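Local atomic coordinates of protein induced by osmotic stress (Scheffersomyces stipitis, PDB entry 5YWN), a protein that probably reduces ketones, haloketones among them, to alcohols with NADPH, as a member of the extended short-chain dehydrogenase/reductase family. Residues V84-E89 with H158-Y163; A173-V178 with L187-P192; T234-R239 with F313-F318. The protein carries 1 engineered substitution. One frame throughout, in Å; residues are numbered along the deposited sequence.

Contact 1 (V84-E89 with H158-Y163); sequences VTFEVE and HGVLAY. With NAP (NADP nicotinamide-adenine-dinucleotide phosphate), chain B.
Phe-86 and Tyr-163 make the tight heart of this contact, where the loop after strand 74-79 of the Rossmann fold meets the start of helix 159-181. Tyr-163 belongs, with Lys-167 four residues on, to the YxxxK motif of short-chain dehydrogenases/reductases, and both bind NADP. Phe-86 brings its CE1 corner to 3.3 Å from Tyr-163 CB, which lies at the edge of the phenyl ring, near its plane. The two rings form an offset edge-to-face pair, planes at 75°, with Phe-86 CZ standing over one face of the tyrosine. Tyr-163 CG is anti to its backbone N (chi1 177°), beside the carbonyl carbon, where Phe-86 CE1 meets it. The backbones also meet closely: Gly-159 CA gives a nearly straight CA-H...O contact to Phe-86 O, 3.2 Å long with 170° at the hydrogen, and a CB on this residue would run into that oxygen. The outer side is looser. Val-160 CG2 stays 4.4 Å from Phe-86 CG, and this exposed valine adds little area, while Thr-85 and Glu-87, both exposed, start their side chains away from the helix. Toward the ligand, Val-84 CG1 lies 4.0 Å from Tyr-163 CE1, the two side chains side by side and pointing the same way. Beyond it, Tyr-163 OH comes to 3.4 Å from C6N of the nicotinamide ring.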
loop_
_atom_site.group_PDB
_atom_site.type_symbol
_atom_site.label_atom_id
_atom_site.label_comp_id
_atom_site.label_asym_id
_atom_site.label_seq_id
_atom_site.Cartn_x
_atom_site.Cartn_y
_atom_site.Cartn_z
ATOM N N VAL A 84 -8.099 2.563 -6.106
ATOM C CA VAL A 84 -8.557 2.480 -4.773
ATOM C C VAL A 84 -9.870 3.233 -4.536
ATOM O O VAL A 84 -10.154 3.566 -3.461
ATOM C CB VAL A 84 -7.427 2.870 -3.777
ATOM C CG1 VAL A 84 -6.260 1.899 -3.848
ATOM C CG2 VAL A 84 -6.916 4.255 -4.078
ATOM N N THR A 85 -10.636 3.497 -5.565
ATOM C CA THR A 85 -11.886 4.193 -5.426
ATOM C C THR A 85 -12.999 3.184 -5.556
ATOM O O THR A 85 -13.126 2.540 -6.571
ATOM C CB THR A 85 -12.052 5.268 -6.496
ATOM O OG1 THR A 85 -11.011 6.212 -6.409
ATOM C CG2 THR A 85 -13.335 6.023 -6.304
ATOM N N PHE A 86 -13.747 3.021 -4.474
ATOM C CA PHE A 86 -14.801 2.054 -4.390
ATOM C C PHE A 86 -16.151 2.431 -4.956
ATOM O O PHE A 86 -16.977 1.590 -5.130
ATOM C CB PHE A 86 -14.958 1.608 -2.988
ATOM C CG PHE A 86 -13.706 1.187 -2.374
ATOM C CD1 PHE A 86 -12.902 0.290 -2.995
ATOM C CD2 PHE A 86 -13.308 1.720 -1.201
ATOM C CE1 PHE A 86 -11.718 -0.089 -2.459
ATOM C CE2 PHE A 86 -12.126 1.354 -0.648
ATOM C CZ PHE A 86 -11.329 0.437 -1.273
ATOM N N GLU A 87 -16.364 3.694 -5.230
ATOM C CA GLU A 87 -17.631 4.071 -5.690
ATOM C C GLU A 87 -17.492 4.432 -7.140
ATOM O O GLU A 87 -16.934 5.444 -7.489
ATOM C CB GLU A 87 -18.118 5.197 -4.810
ATOM C CG GLU A 87 -17.453 6.519 -5.069
ATOM C CD GLU A 87 -16.156 6.752 -4.329
ATOM O OE1 GLU A 87 -15.579 5.814 -3.726
ATOM O OE2 GLU A 87 -15.724 7.926 -4.378
ATOM N N VAL A 88 -17.980 3.553 -7.986
ATOM C CA VAL A 88 -17.743 3.666 -9.396
ATOM C C VAL A 88 -18.960 3.340 -10.234
ATOM O O VAL A 88 -19.842 2.654 -9.792
ATOM C CB VAL A 88 -16.566 2.762 -9.816
ATOM C CG1 VAL A 88 -15.324 3.123 -9.029
ATOM C CG2 VAL A 88 -16.906 1.321 -9.595
ATOM N N GLU A 89 -19.019 3.881 -11.429
ATOM C CA GLU A 89 -20.045 3.463 -12.364
ATOM C C GLU A 89 -19.919 2.022 -12.831
ATOM O O GLU A 89 -20.879 1.355 -12.938
ATOM C CB GLU A 89 -20.089 4.388 -13.592
ATOM C CG GLU A 89 -21.161 4.054 -14.625
ATOM C CD GLU A 89 -20.904 4.640 -16.018
ATOM O OE1 GLU A 89 -20.180 4.035 -16.826
ATOM O OE2 GLU A 89 -21.451 5.700 -16.326
ATOM N N HIS A 158 -20.071 -5.082 -6.698
ATOM C CA HIS A 158 -19.900 -3.780 -6.161
ATOM C C HIS A 158 -18.470 -3.444 -5.798
ATOM O O HIS A 158 -17.645 -4.290 -5.715
ATOM C CB HIS A 158 -20.836 -3.533 -5.015
ATOM C CG HIS A 158 -20.598 -4.394 -3.842
ATOM N ND1 HIS A 158 -19.806 -4.010 -2.799
ATOM C CD2 HIS A 158 -21.088 -5.604 -3.517
ATOM C CE1 HIS A 158 -19.818 -4.950 -1.878
ATOM N NE2 HIS A 158 -20.582 -5.930 -2.294
ATOM N N GLY A 159 -18.257 -2.181 -5.524
ATOM C CA GLY A 159 -16.955 -1.586 -5.503
ATOM C C GLY A 159 -15.994 -2.195 -4.525
ATOM O O GLY A 159 -14.909 -2.459 -4.896
ATOM N N VAL A 160 -16.417 -2.470 -3.321
ATOM C CA VAL A 160 -15.551 -3.102 -2.369
ATOM C C VAL A 160 -15.107 -4.486 -2.785
ATOM O O VAL A 160 -13.977 -4.759 -2.744
ATOM C CB VAL A 160 -16.174 -3.127 -0.956
ATOM C CG1 VAL A 160 -15.372 -3.949 0.003
ATOM C CG2 VAL A 160 -16.331 -1.733 -0.417
ATOM N N LEU A 161 -16.037 -5.318 -3.211
ATOM C CA LEU A 161 -15.741 -6.624 -3.727
ATOM C C LEU A 161 -14.886 -6.560 -4.962
ATOM O O LEU A 161 -14.062 -7.350 -5.124
ATOM C CB LEU A 161 -16.977 -7.420 -3.990
ATOM C CG LEU A 161 -17.633 -8.109 -2.817
ATOM C CD1 LEU A 161 -18.791 -8.986 -3.170
ATOM C CD2 LEU A 161 -16.660 -8.745 -1.874
ATOM N N ALA A 162 -15.091 -5.573 -5.791
ATOM C CA ALA A 162 -14.274 -5.355 -6.924
ATOM C C ALA A 162 -12.820 -5.084 -6.545
ATOM O O ALA A 162 -11.979 -5.607 -7.135
ATOM C CB ALA A 162 -14.823 -4.253 -7.752
ATOM N N TYR A 163 -12.573 -4.295 -5.519
ATOM C CA TYR A 163 -11.214 -4.052 -5.046
ATOM C C TYR A 163 -10.579 -5.323 -4.564
ATOM O O TYR A 163 -9.519 -5.601 -4.933
ATOM C CB TYR A 163 -11.136 -3.004 -3.954
ATOM C CG TYR A 163 -9.757 -2.793 -3.396
ATOM C CD1 TYR A 163 -8.823 -2.087 -4.077
ATOM C CD2 TYR A 163 -9.402 -3.322 -2.195
ATOM C CE1 TYR A 163 -7.571 -1.905 -3.572
ATOM C CE2 TYR A 163 -8.153 -3.124 -1.664
ATOM C CZ TYR A 163 -7.238 -2.431 -2.373
ATOM O OH TYR A 163 -6.034 -2.272 -1.862
HETATM P PA NAP B . -3.755 5.784 -3.033
HETATM O O1A NAP B . -3.115 6.679 -1.999
HETATM O O2A NAP B . -5.040 6.206 -3.703
HETATM O O5B NAP B . -2.665 5.481 -4.179
HETATM C C5B NAP B . -3.078 5.055 -5.475
HETATM C C4B NAP B . -2.196 5.702 -6.536
HETATM O O4B NAP B . -2.222 4.924 -7.737
HETATM C C3B NAP B . -2.673 7.105 -6.879
HETATM O O3B NAP B . -1.662 8.072 -6.576
HETATM C C2B NAP B . -2.982 7.099 -8.363
HETATM O O2B NAP B . -2.182 8.057 -9.050
HETATM C C1B NAP B . -2.680 5.691 -8.855
HETATM N N9A NAP B . -3.904 5.077 -9.427
HETATM C C8A NAP B . -5.024 4.774 -8.742
HETATM N N7A NAP B . -5.954 4.225 -9.565
HETATM C C5A NAP B . -5.429 4.171 -10.803
HETATM C C6A NAP B . -5.876 3.707 -12.136
HETATM N N6A NAP B . -7.109 3.174 -12.316
HETATM N N1A NAP B . -5.011 3.834 -13.168
HETATM C C2A NAP B . -3.781 4.360 -13.012
HETATM N N3A NAP B . -3.318 4.800 -11.827
HETATM C C4A NAP B . -4.077 4.735 -10.707
HETATM O O3 NAP B . -3.982 4.334 -2.372
HETATM P PN NAP B . -2.965 3.775 -1.257
HETATM O O1N NAP B . -3.734 3.575 0.027
HETATM O O2N NAP B . -1.729 4.643 -1.267
HETATM O O5D NAP B . -2.567 2.326 -1.837
HETATM C C5D NAP B . -1.302 2.120 -2.462
HETATM C C4D NAP B . -1.202 0.685 -2.966
HETATM O O4D NAP B . -0.999 -0.211 -1.868
HETATM C C3D NAP B . -2.467 0.252 -3.691
HETATM O O3D NAP B . -2.189 -0.038 -5.065
HETATM C C2D NAP B . -2.967 -0.985 -2.972
HETATM O O2D NAP B . -3.046 -2.097 -3.869
HETATM C C1D NAP B . -1.971 -1.261 -1.856
HETATM N N1N NAP B . -2.662 -1.307 -0.564
HETATM C C2N NAP B . -2.783 -0.190 0.165
HETATM C C3N NAP B . -3.435 -0.212 1.393
HETATM C C7N NAP B . -3.565 1.044 2.203
HETATM O O7N NAP B . -4.342 1.071 3.143
HETATM N N7N NAP B . -2.825 2.101 1.872
HETATM C C4N NAP B . -3.963 -1.405 1.862
HETATM C C5N NAP B . -3.825 -2.549 1.089
HETATM C C6N NAP B . -3.164 -2.472 -0.131
HETATM P P2B NAP B . -2.708 9.564 -9.255
HETATM O O1X NAP B . -2.003 10.029 -10.507
HETATM O O2X NAP B . -4.202 9.412 -9.401
HETATM O O3X NAP B . -2.275 10.275 -7.995
#

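Contact 2 (A173-V178 with L187-P192); sequences AAWEFV and LSTVNP
Thr-189 OG1 donates a 2.8 Å hydrogen bond to Asn-191 OD1, in the plane of the amide carbonyl, while the methyl of the same threonine packs on Trp-175. A weak second bond links this hydroxyl to Glu-171 OE2, one helical turn before Trp-175. Glu-171 gathers the polar ends here: its OE2 also accepts from the indole NE1 of Trp-175, and its OE1 from Asn-191 ND2. NE1 is tethered in this way while the benzo part of the indole reaches the strand. Thr-189 CG2 meets it obliquely, 3.4 Å from Trp-175 CZ2, and Trp-175 CH2 lies 3.6 Å from Leu-187 O. Leu-187 CD2 sits over one face, 3.8 Å from the centroid of the six-membered ring of Trp-175 and 19° off its normal, a CH-pi contact. An alanine in place of Trp-175 would probably leave Leu-187 CD2 and Thr-189 CG2 facing a gap and Glu-171 OE2 without its indole N-H. The setting is the helix and second strand of a beta-alpha-beta crossover of the Rossmann sheet: helix 159-181 follows strand 119-123 and lies on the face of strand 186-192, which is next to strand 119-123 in the sheet and parallel to it. The helix and strand segments point in nearly opposite directions, at 169°, their axes 9.5 Å apart. Leu-187 CG is anti to its backbone N (chi1 173°), and CD2 beyond it also enters between Ala-174 CB and Val-178 CG2, the latter 3.7 Å away. Ala-174 touches Leu-107 of helix 91-113 as well. Ser-188 OG is hydrogen-bonded to Ala-248 O of helix 238-250.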
loop_
_atom_site.group_PDB
_atom_site.type_symbol
_atom_site.label_atom_id
_atom_site.label_comp_id
_atom_site.label_asym_id
_atom_site.label_seq_id
_atom_site.Cartn_x
_atom_site.Cartn_y
_atom_site.Cartn_z
ATOM N N ALA A 173 -2.079 -13.082 -11.556
ATOM C CA ALA A 173 -1.576 -12.820 -12.860
ATOM C C ALA A 173 -0.066 -12.578 -12.852
ATOM O O ALA A 173 0.607 -13.066 -13.663
ATOM C CB ALA A 173 -2.302 -11.670 -13.493
ATOM N N ALA A 174 0.415 -11.860 -11.866
ATOM C CA ALA A 174 1.832 -11.614 -11.720
ATOM C C ALA A 174 2.614 -12.928 -11.506
ATOM O O ALA A 174 3.525 -13.189 -12.200
ATOM C CB ALA A 174 2.081 -10.652 -10.597
ATOM N N TRP A 175 2.150 -13.767 -10.601
ATOM C CA TRP A 175 2.744 -15.062 -10.387
ATOM C C TRP A 175 2.654 -15.944 -11.637
ATOM O O TRP A 175 3.589 -16.606 -11.980
ATOM C CB TRP A 175 2.196 -15.752 -9.155
ATOM C CG TRP A 175 2.554 -15.049 -7.863
ATOM C CD1 TRP A 175 1.709 -14.502 -7.004
ATOM C CD2 TRP A 175 3.847 -14.812 -7.349
ATOM N NE1 TRP A 175 2.354 -13.951 -5.978
ATOM C CE2 TRP A 175 3.684 -14.107 -6.152
ATOM C CE3 TRP A 175 5.128 -15.109 -7.778
ATOM C CZ2 TRP A 175 4.734 -13.719 -5.375
ATOM C CZ3 TRP A 175 6.175 -14.716 -7.016
ATOM C CH2 TRP A 175 5.973 -14.030 -5.815
ATOM N N GLU A 176 1.535 -15.874 -12.324
ATOM C CA GLU A 176 1.357 -16.595 -13.545
ATOM C C GLU A 176 2.344 -16.158 -14.639
ATOM O O GLU A 176 2.875 -16.961 -15.307
ATOM C CB GLU A 176 -0.054 -16.508 -14.063
ATOM C CG GLU A 176 -0.322 -17.457 -15.186
ATOM C CD GLU A 176 -1.277 -16.908 -16.215
ATOM O OE1 GLU A 176 -2.226 -16.168 -15.854
ATOM O OE2 GLU A 176 -1.096 -17.224 -17.400
ATOM N N PHE A 177 2.580 -14.876 -14.749
ATOM C CA PHE A 177 3.490 -14.360 -15.718
ATOM C C PHE A 177 4.880 -14.908 -15.489
ATOM O O PHE A 177 5.511 -15.309 -16.393
ATOM C CB PHE A 177 3.530 -12.840 -15.633
ATOM C CG PHE A 177 4.458 -12.183 -16.603
ATOM C CD1 PHE A 177 5.782 -11.992 -16.293
ATOM C CD2 PHE A 177 4.000 -11.737 -17.789
ATOM C CE1 PHE A 177 6.618 -11.375 -17.151
ATOM C CE2 PHE A 177 4.831 -11.113 -18.667
ATOM C CZ PHE A 177 6.142 -10.945 -18.354
ATOM N N VAL A 178 5.307 -14.922 -14.262
ATOM C CA VAL A 178 6.607 -15.386 -13.950
ATOM C C VAL A 178 6.734 -16.840 -14.352
ATOM O O VAL A 178 7.704 -17.201 -14.899
ATOM C CB VAL A 178 6.956 -15.182 -12.461
ATOM C CG1 VAL A 178 8.193 -15.928 -12.076
ATOM C CG2 VAL A 178 7.132 -13.726 -12.128
ATOM N N LEU A 187 10.365 -11.991 -8.848
ATOM C CA LEU A 187 9.222 -11.294 -8.362
ATOM C C LEU A 187 9.025 -11.530 -6.896
ATOM O O LEU A 187 9.264 -12.578 -6.402
ATOM C CB LEU A 187 7.959 -11.705 -9.097
ATOM C CG LEU A 187 6.582 -11.203 -8.637
ATOM C CD1 LEU A 187 6.464 -9.712 -8.749
ATOM C CD2 LEU A 187 5.437 -11.872 -9.372
ATOM N N SER A 188 8.555 -10.517 -6.243
ATOM C CA SER A 188 8.091 -10.633 -4.898
ATOM C C SER A 188 6.885 -9.730 -4.655
ATOM O O SER A 188 6.700 -8.815 -5.361
ATOM C CB SER A 188 9.225 -10.375 -3.933
ATOM O OG SER A 188 9.684 -9.087 -4.006
ATOM N N THR A 189 6.067 -10.044 -3.665
ATOM C CA THR A 189 4.901 -9.238 -3.372
ATOM C C THR A 189 4.904 -8.774 -1.951
ATOM O O THR A 189 5.445 -9.400 -1.111
ATOM C CB THR A 189 3.527 -9.927 -3.675
ATOM O OG1 THR A 189 3.213 -10.899 -2.691
ATOM C CG2 THR A 189 3.484 -10.536 -5.044
ATOM N N VAL A 190 4.253 -7.659 -1.726
ATOM C CA VAL A 190 3.973 -7.158 -0.407
ATOM C C VAL A 190 2.454 -7.064 -0.191
ATOM O O VAL A 190 1.769 -6.471 -0.951
ATOM C CB VAL A 190 4.707 -5.854 -0.145
ATOM C CG1 VAL A 190 4.364 -5.296 1.200
ATOM C CG2 VAL A 190 6.186 -6.039 -0.303
ATOM N N ASN A 191 1.973 -7.672 0.861
ATOM C CA ASN A 191 0.556 -7.843 1.115
ATOM C C ASN A 191 0.134 -7.176 2.450
ATOM O O ASN A 191 0.101 -7.764 3.486
ATOM C CB ASN A 191 0.154 -9.324 1.076
ATOM C CG ASN A 191 0.457 -9.984 -0.236
ATOM O OD1 ASN A 191 1.547 -10.056 -0.639
ATOM N ND2 ASN A 191 -0.551 -10.444 -0.882
ATOM N N PRO A 192 -0.109 -5.888 2.394
ATOM C CA PRO A 192 -0.485 -5.139 3.588
ATOM C C PRO A 192 -1.956 -5.185 3.976
ATOM O O PRO A 192 -2.805 -5.334 3.178
ATOM C CB PRO A 192 -0.089 -3.710 3.259
ATOM C CG PRO A 192 0.402 -3.736 1.923
ATOM C CD PRO A 192 0.053 -4.997 1.272
#

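Contact 3 (T234-R239 with F313-F318); sequences TFIDVR and FEYFDF
Arg-239 lays its guanidinium flat on the ring of Phe-316, centres 4.0 Å apart and planes only 9° from parallel, a stacked cation-pi pair. CZ stands over the ring face, displaced toward the rim, and the aliphatic start of the arginine adds to it, CB lying 3.8 Å from Phe-316 CE2. At a separate point, Ile-236 places its CD1 methyl over the centre of the Tyr-315 ring, 3.8 Å from the centroid and almost on the normal. Farther along, Phe-318 turns an edge to the face of Phe-235, planes at 81°, and its CB approaches Phe-235 CE1 to 3.6 Å. A bridging water accepts from Asp-237 N and donates to Phe-316 O, joining the two backbones.

The arginine owes its pose to Asp-237, which it grips side-on: NE bonds OD1, and Arg-239 NH2 meets Asp-237 OD2 in a 2.8 Å salt bridge. Asp-237 CG is anti to the backbone N (chi1 -173°), with OD1 also accepting from the backbone Arg-239 N at 2.7 Å. Further out, NH1 of the arginine forms a salt bridge with Asp-324 and Asp-237 OD2 is bonded to Ser-321 OG, both partners on helix 318-332. Held by Asp-237 at NE and NH2 and by Asp-324 at NH1, the guanidinium is probably hindered from turning on the phenyl face. Phe-316 N is held by Asp-240, and Lys-308 makes a cation-pi contact with Tyr-315. Asp-237 is thus the N-cap of helix 238-250, at a strand-to-helix junction whose strand 234-237 pairs in parallel with 194-196, the small two-stranded sheet that accompanies the main Rossmann sheet in this extended short-chain dehydrogenase/reductase.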
loop_
_atom_site.group_PDB
_atom_site.type_symbol
_atom_site.label_atom_id
_atom_site.label_comp_id
_atom_site.label_asym_id
_atom_site.label_seq_id
_atom_site.Cartn_x
_atom_site.Cartn_y
_atom_site.Cartn_z
ATOM N N THR A 234 -6.962 -4.870 11.400
ATOM C CA THR A 234 -5.558 -4.892 11.660
ATOM C C THR A 234 -4.866 -3.757 10.902
ATOM O O THR A 234 -5.276 -3.379 9.858
ATOM C CB THR A 234 -4.959 -6.293 11.372
ATOM O OG1 THR A 234 -3.758 -6.454 12.064
ATOM C CG2 THR A 234 -4.646 -6.461 10.033
ATOM N N PHE A 235 -3.801 -3.248 11.470
ATOM C CA PHE A 235 -3.046 -2.148 10.904
ATOM C C PHE A 235 -1.602 -2.514 10.604
ATOM O O PHE A 235 -1.068 -3.363 11.203
ATOM C CB PHE A 235 -3.163 -0.852 11.765
ATOM C CG PHE A 235 -1.918 -0.476 12.522
ATOM C CD1 PHE A 235 -1.521 -1.212 13.579
ATOM C CD2 PHE A 235 -1.096 0.465 12.050
ATOM C CE1 PHE A 235 -0.369 -0.937 14.233
ATOM C CE2 PHE A 235 0.046 0.761 12.689
ATOM C CZ PHE A 235 0.411 0.055 13.790
ATOM N N ILE A 236 -1.013 -1.724 9.748
ATOM C CA ILE A 236 0.403 -1.653 9.567
ATOM C C ILE A 236 0.841 -0.233 9.255
ATOM O O ILE A 236 0.208 0.433 8.523
ATOM C CB ILE A 236 0.893 -2.683 8.522
ATOM C CG1 ILE A 236 2.402 -2.708 8.418
ATOM C CG2 ILE A 236 0.263 -2.479 7.177
ATOM C CD1 ILE A 236 3.130 -3.356 9.541
ATOM N N ASP A 237 1.929 0.184 9.852
ATOM C CA ASP A 237 2.505 1.499 9.617
ATOM C C ASP A 237 3.117 1.653 8.220
ATOM O O ASP A 237 3.765 0.814 7.725
ATOM C CB ASP A 237 3.487 1.925 10.692
ATOM C CG ASP A 237 3.936 3.340 10.537
ATOM O OD1 ASP A 237 4.697 3.628 9.647
ATOM O OD2 ASP A 237 3.512 4.154 11.285
ATOM N N VAL A 238 2.870 2.785 7.638
ATOM C CA VAL A 238 3.259 3.048 6.282
ATOM C C VAL A 238 4.781 2.932 6.117
ATOM O O VAL A 238 5.231 2.458 5.145
ATOM C CB VAL A 238 2.689 4.374 5.757
ATOM C CG1 VAL A 238 3.281 5.529 6.480
ATOM C CG2 VAL A 238 2.953 4.542 4.282
ATOM N N ARG A 239 5.517 3.371 7.103
ATOM C CA ARG A 239 6.930 3.312 7.094
ATOM C C ARG A 239 7.465 1.874 7.112
ATOM O O ARG A 239 8.430 1.584 6.507
ATOM C CB ARG A 239 7.531 4.191 8.144
ATOM C CG ARG A 239 7.168 5.642 7.992
ATOM C CD ARG A 239 7.288 6.394 9.285
ATOM N NE ARG A 239 6.203 6.128 10.193
ATOM C CZ ARG A 239 6.054 6.707 11.364
ATOM N NH1 ARG A 239 6.913 7.601 11.780
ATOM N NH2 ARG A 239 5.063 6.397 12.110
ATOM N N PHE A 313 13.127 -6.642 10.953
ATOM C CA PHE A 313 12.963 -5.463 11.762
ATOM C C PHE A 313 11.663 -5.468 12.532
ATOM O O PHE A 313 10.788 -6.169 12.218
ATOM C CB PHE A 313 13.138 -4.177 10.965
ATOM C CG PHE A 313 12.166 -4.018 9.851
ATOM C CD1 PHE A 313 10.937 -3.484 10.074
ATOM C CD2 PHE A 313 12.503 -4.393 8.586
ATOM C CE1 PHE A 313 10.041 -3.352 9.062
ATOM C CE2 PHE A 313 11.620 -4.259 7.566
ATOM C CZ PHE A 313 10.387 -3.732 7.794
ATOM N N GLU A 314 11.594 -4.670 13.565
ATOM C CA GLU A 314 10.432 -4.501 14.384
ATOM C C GLU A 314 9.513 -3.389 13.852
ATOM O O GLU A 314 9.976 -2.419 13.316
ATOM C CB GLU A 314 10.829 -4.210 15.818
ATOM C CG GLU A 314 11.413 -5.375 16.568
ATOM C CD GLU A 314 10.526 -6.584 16.644
ATOM O OE1 GLU A 314 9.301 -6.492 16.673
ATOM O OE2 GLU A 314 11.092 -7.655 16.691
ATOM N N TYR A 315 8.224 -3.590 13.983
ATOM C CA TYR A 315 7.226 -2.660 13.514
ATOM C C TYR A 315 6.954 -1.491 14.468
ATOM O O TYR A 315 7.129 -1.604 15.598
ATOM C CB TYR A 315 5.925 -3.408 13.223
ATOM C CG TYR A 315 5.931 -4.457 12.124
ATOM C CD1 TYR A 315 6.724 -4.337 10.994
ATOM C CD2 TYR A 315 5.107 -5.548 12.205
ATOM C CE1 TYR A 315 6.702 -5.287 10.006
ATOM C CE2 TYR A 315 5.082 -6.504 11.238
ATOM C CZ TYR A 315 5.855 -6.380 10.134
ATOM O OH TYR A 315 5.805 -7.340 9.209
ATOM N N PHE A 316 6.511 -0.377 13.932
ATOM C CA PHE A 316 5.992 0.717 14.675
ATOM C C PHE A 316 4.735 0.217 15.383
ATOM O O PHE A 316 3.957 -0.463 14.823
ATOM C CB PHE A 316 5.624 1.855 13.739
ATOM C CG PHE A 316 6.770 2.706 13.302
ATOM C CD1 PHE A 316 7.195 3.735 14.067
ATOM C CD2 PHE A 316 7.413 2.461 12.140
ATOM C CE1 PHE A 316 8.235 4.540 13.672
ATOM C CE2 PHE A 316 8.455 3.244 11.736
ATOM C CZ PHE A 316 8.863 4.296 12.498
ATOM N N ASP A 317 4.582 0.566 16.632
ATOM C CA ASP A 317 3.372 0.250 17.344
ATOM C C ASP A 317 2.227 1.182 16.984
ATOM O O ASP A 317 2.430 2.182 16.422
ATOM C CB ASP A 317 3.621 0.085 18.827
ATOM C CG ASP A 317 3.688 1.380 19.581
ATOM O OD1 ASP A 317 3.475 2.419 19.035
ATOM O OD2 ASP A 317 3.908 1.333 20.795
ATOM N N PHE A 318 1.032 0.790 17.317
ATOM C CA PHE A 318 -0.161 1.476 16.885
ATOM C C PHE A 318 -0.238 2.922 17.375
ATOM O O PHE A 318 -0.546 3.797 16.649
ATOM C CB PHE A 318 -1.385 0.685 17.324
ATOM C CG PHE A 318 -2.673 1.379 17.095
ATOM C CD1 PHE A 318 -3.273 1.334 15.888
ATOM C CD2 PHE A 318 -3.296 2.030 18.098
ATOM C CE1 PHE A 318 -4.452 1.975 15.665
ATOM C CE2 PHE A 318 -4.478 2.680 17.887
ATOM C CZ PHE A 318 -5.056 2.654 16.675
HETATM O O HOH W 1 3.530 -1.193 12.083
#

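In the fold
Along the chain the three contacts follow one another in series; none nests in or crosses another. Contact 1 closes a long excursion of 68 residues, bringing the loop after strand 74-79 to the start of helix 159-181 beside the cofactor. The same helix then leads into contact 2, which closes a short connection of eight residues and seats its later turns on strand 186-192 of the main sheet. Contact 3 spans 73 residues and ties the junction of strand 234-237 and helix 238-250 to the loop before the C-terminal helix 318-332. Contacts 2 and 3 touch where Pro-192 CB packs 4.1 Å from Ile-236 CG2, whereas contacts 1 and 3 lie on opposite sides of the chain's centre.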